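PDB 3FPW: extracellular haem-binding protein from Streptomyces reticuli, which binds and degrades haem outside the cell and, as an oligomer, interacts with its cognate two-component sensor kinase. Local coordinates for the interface of chains A and B and the interface of chains A and C. Sequence-based numbering; all coordinates share one arbitrary frame. Chains: chain A/B/C, Extracellular haem-binding protein.

Contact 1: the interface of chains A and B. Residues chain A 51-54; chain B 158-159, 190.
A:Val52 and A:Ala54 reach B:Thr159 through their backbones, a small example of how the first ordered segment of a chain can be added to a neighbour's sheet. The amide N of B:Thr159 donates to the carbonyl O of A:Val52 at 2.9 Å. The carbonyl O of B:Thr159 accepts the amide N of A:Ala54 at 2.8 Å. One residue of chain B is thus gripped on both its N-H and its C=O, the register of a parallel bridge. The hydroxyl OG1 of B:Thr159 lies between its backbone N and carbonyl carbon (chi1 60°), which turns it towards the arriving strand. There it makes a weak bond at most with A:Val52 O, but it shares a water with the carbonyl O of A:Pro51, that water standing 2.9 Å from OG1 of B:Thr159. The methyl CG2 of B:Thr159 meets CB of A:Pro51 at 3.6 Å. Farther along, the methyl of A:Ala54 faces CG1 of B:Val158, while CG1 of A:Val52 points to the carbonyl O of B:Leu190 at 3.7 Å, the two side chains crossing at about a right angle. The first modelled strand of chain A, 52-53, in this way extends the sheet of chain B alongside strand 155-160. With its twin made by the exchanged chains, this swap of arms joins two subunits symmetrically, and so probably contributes to the oligomeric assembly needed for interaction with the sensor kinase.

Contact 2: the interface of chains A and C. Residues chain A 111, 115, 150, 152; chain C 142-143, 145-146.
The hydroxyl OG1 of C:Thr142 lies against A:Leu152, touched by CD1 of that leucine at 3.5 Å and by its CB at 3.6 Å. These are van der Waals contacts, and the two side chains run past each other in opposite directions. The neighbouring A:Leu150 touches with both of its methyls. CD1 of A:Leu150 rests 3.6 Å from CB of C:Asp145, using the methylene of that residue rather than its carboxylate, and also lies near the carbonyl O of C:Thr142. The other methyl, CD2 of A:Leu150, meets CG1 of C:Ile146 at 3.9 Å. Both leucines hold CG anti to the backbone N (chi1 -180° in A:Leu150 and 176° in A:Leu152), an extended setting that carries their branched ends across to chain C. C:Ile146 spreads its branches over several partners: CD1 packs on CD2 of A:Leu152 at 3.8 Å, while CG2 turns off at about a right angle, to CB of A:Gln111 at 3.9 Å. Between these two directions CG1 of C:Ile146 approaches the hydroxyl OG of A:Ser115 at 4.0 Å. Replacing C:Ile146 with an alanine would probably leave CD2 of A:Leu150 and CD2 of A:Leu152 without this partner and open a gap towards A:Gln111. C:Leu143 adds a more distant methyl beside A:Leu152. The patch illustrates how a short helix can be seated largely by aliphatic packing: the 3-10 helix 141-145 of chain C and the residue after it lie against the start of helix 112-126 of chain A and the loop leading into its strand 155-160.

Contact 1: the interface of chains A and B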
loop_
_atom_site.group_PDB
_atom_site.type_symbol
_atom_site.label_atom_id
_atom_site.label_comp_id
_atom_site.label_asym_id
_atom_site.label_seq_id
_atom_site.Cartn_x
_atom_site.Cartn_y
_atom_site.Cartn_z
ATOM N N PRO A 51 -29.017 -17.176 2.935
ATOM C CA PRO A 51 -28.998 -16.453 1.657
ATOM C C PRO A 51 -30.359 -16.351 1.017
ATOM O O PRO A 51 -31.052 -17.339 0.803
ATOM C CB PRO A 51 -28.059 -17.119 0.711
ATOM N N VAL A 52 -30.706 -15.125 0.671
ATOM C CA VAL A 52 -31.720 -14.891 -0.303
ATOM C C VAL A 52 -31.214 -15.444 -1.626
ATOM O O VAL A 52 -30.002 -15.419 -1.913
ATOM C CB VAL A 52 -32.007 -13.383 -0.395
ATOM C CG1 VAL A 52 -32.893 -13.084 -1.584
ATOM C CG2 VAL A 52 -32.664 -12.923 0.887
ATOM N N ALA A 53 -32.131 -15.978 -2.425
ATOM C CA ALA A 53 -31.786 -16.394 -3.764
ATOM C C ALA A 53 -32.328 -15.390 -4.779
ATOM O O ALA A 53 -33.527 -15.128 -4.838
ATOM C CB ALA A 53 -32.332 -17.785 -4.041
ATOM N N ALA A 54 -31.453 -14.842 -5.602
ATOM C CA ALA A 54 -31.907 -13.884 -6.570
ATOM C C ALA A 54 -32.501 -14.595 -7.782
ATOM O O ALA A 54 -32.237 -15.782 -8.043
ATOM C CB ALA A 54 -30.803 -12.928 -6.954
ATOM N N VAL B 158 -25.857 -13.634 -1.095
ATOM C CA VAL B 158 -26.986 -13.775 -1.995
ATOM C C VAL B 158 -26.572 -14.823 -2.994
ATOM O O VAL B 158 -25.426 -14.819 -3.478
ATOM C CB VAL B 158 -27.290 -12.449 -2.721
ATOM C CG1 VAL B 158 -28.291 -12.660 -3.835
ATOM C CG2 VAL B 158 -27.791 -11.370 -1.715
ATOM N N THR B 159 -27.480 -15.744 -3.299
ATOM C CA THR B 159 -27.129 -16.826 -4.195
ATOM C C THR B 159 -27.957 -16.817 -5.458
ATOM O O THR B 159 -28.937 -16.087 -5.575
ATOM C CB THR B 159 -27.338 -18.216 -3.541
ATOM O OG1 THR B 159 -28.718 -18.353 -3.182
ATOM C CG2 THR B 159 -26.453 -18.381 -2.298
ATOM N N LEU B 190 -34.625 -8.853 -3.218
ATOM C CA LEU B 190 -34.242 -9.623 -4.396
ATOM C C LEU B 190 -35.041 -10.924 -4.467
ATOM O O LEU B 190 -35.632 -11.359 -3.475
ATOM C CB LEU B 190 -32.749 -9.948 -4.352
ATOM C CG LEU B 190 -31.825 -8.729 -4.291
ATOM C CD1 LEU B 190 -30.389 -9.208 -4.132
ATOM C CD2 LEU B 190 -31.966 -7.917 -5.551
HETATM O O HOH W 1 -30.472 -19.404 -1.188
#

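Contact 2: the interface of chains A and C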
loop_
_atom_site.group_PDB
_atom_site.type_symbol
_atom_site.label_atom_id
_atom_site.label_comp_id
_atom_site.label_asym_id
_atom_site.label_seq_id
_atom_site.Cartn_x
_atom_site.Cartn_y
_atom_site.Cartn_z
ATOM N N GLN A 111 11.479 -7.743 -12.568
ATOM C CA GLN A 111 10.467 -6.751 -12.922
ATOM C C GLN A 111 9.391 -7.363 -13.822
ATOM O O GLN A 111 8.325 -6.773 -14.030
ATOM C CB GLN A 111 11.141 -5.587 -13.667
ATOM C CG GLN A 111 11.215 -5.735 -15.182
ATOM C CD GLN A 111 12.062 -6.877 -15.730
ATOM O OE1 GLN A 111 11.938 -7.225 -16.924
ATOM N NE2 GLN A 111 12.887 -7.483 -14.900
ATOM N N SER A 115 5.018 -6.702 -14.442
ATOM C CA SER A 115 4.894 -6.115 -15.768
ATOM C C SER A 115 3.925 -6.947 -16.606
ATOM O O SER A 115 3.052 -6.399 -17.251
ATOM C CB SER A 115 6.260 -6.030 -16.451
ATOM O OG SER A 115 6.165 -5.459 -17.751
ATOM N N LEU A 150 -0.410 -0.686 -17.624
ATOM C CA LEU A 150 0.936 -0.579 -18.163
ATOM C C LEU A 150 0.818 -0.529 -19.667
ATOM O O LEU A 150 0.498 -1.527 -20.303
ATOM C CB LEU A 150 1.797 -1.763 -17.706
ATOM C CG LEU A 150 3.227 -1.723 -18.223
ATOM C CD1 LEU A 150 3.911 -0.399 -17.946
ATOM C CD2 LEU A 150 4.024 -2.896 -17.594
ATOM N N LEU A 152 2.511 -0.658 -22.489
ATOM C CA LEU A 152 3.802 -1.077 -23.001
ATOM C C LEU A 152 3.573 -2.406 -23.706
ATOM O O LEU A 152 2.917 -3.299 -23.155
ATOM C CB LEU A 152 4.758 -1.250 -21.818
ATOM C CG LEU A 152 6.150 -1.780 -22.110
ATOM C CD1 LEU A 152 6.944 -0.770 -22.967
ATOM C CD2 LEU A 152 6.846 -2.082 -20.793
ATOM N N THR C 142 7.261 4.366 -21.663
ATOM C CA THR C 142 6.481 3.710 -20.607
ATOM C C THR C 142 7.238 2.596 -19.879
ATOM O O THR C 142 6.679 1.923 -19.031
ATOM C CB THR C 142 5.113 3.215 -21.132
ATOM O OG1 THR C 142 5.322 2.289 -22.196
ATOM C CG2 THR C 142 4.305 4.409 -21.669
ATOM N N LEU C 143 8.511 2.399 -20.219
ATOM C CA LEU C 143 9.347 1.493 -19.434
ATOM C C LEU C 143 9.286 1.921 -17.974
ATOM O O LEU C 143 9.257 1.085 -17.068
ATOM C CB LEU C 143 10.793 1.517 -19.924
ATOM C CG LEU C 143 11.057 0.759 -21.221
ATOM C CD1 LEU C 143 12.484 1.020 -21.647
ATOM C CD2 LEU C 143 10.828 -0.723 -21.066
ATOM N N ASP C 145 7.000 2.982 -16.240
ATOM C CA ASP C 145 5.744 2.653 -15.562
ATOM C C ASP C 145 5.772 1.256 -14.952
ATOM O O ASP C 145 4.865 0.853 -14.221
ATOM C CB ASP C 145 4.584 2.840 -16.541
ATOM C CG ASP C 145 4.376 4.315 -16.899
ATOM O OD1 ASP C 145 4.482 5.164 -15.986
ATOM O OD2 ASP C 145 4.126 4.630 -18.068
ATOM N N ILE C 146 6.833 0.519 -15.239
ATOM C CA ILE C 146 7.001 -0.807 -14.663
ATOM C C ILE C 146 7.264 -0.662 -13.168
ATOM O O ILE C 146 8.147 0.091 -12.743
ATOM C CB ILE C 146 8.138 -1.551 -15.361
ATOM C CG1 ILE C 146 7.746 -1.873 -16.801
ATOM C CG2 ILE C 146 8.551 -2.828 -14.584
ATOM C CD1 ILE C 146 8.901 -2.363 -17.668
#

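Contact 1 and contact 2 lie about 42 Å apart, measured between the centres of their C-alpha atoms, and share no residue. Chain A takes part in both, with its N-terminal arm in contact 1 and with the region around helix 112-126 and the loop before strand 155-160 in contact 2. That same strand, in chain B, receives the arm in contact 1. Each subunit can therefore bind different neighbours through separate surfaces, one by strand addition and the other, in the patch described, largely by apolar packing. Together the joints can extend beyond a dimer, consistent with the deposited octamer.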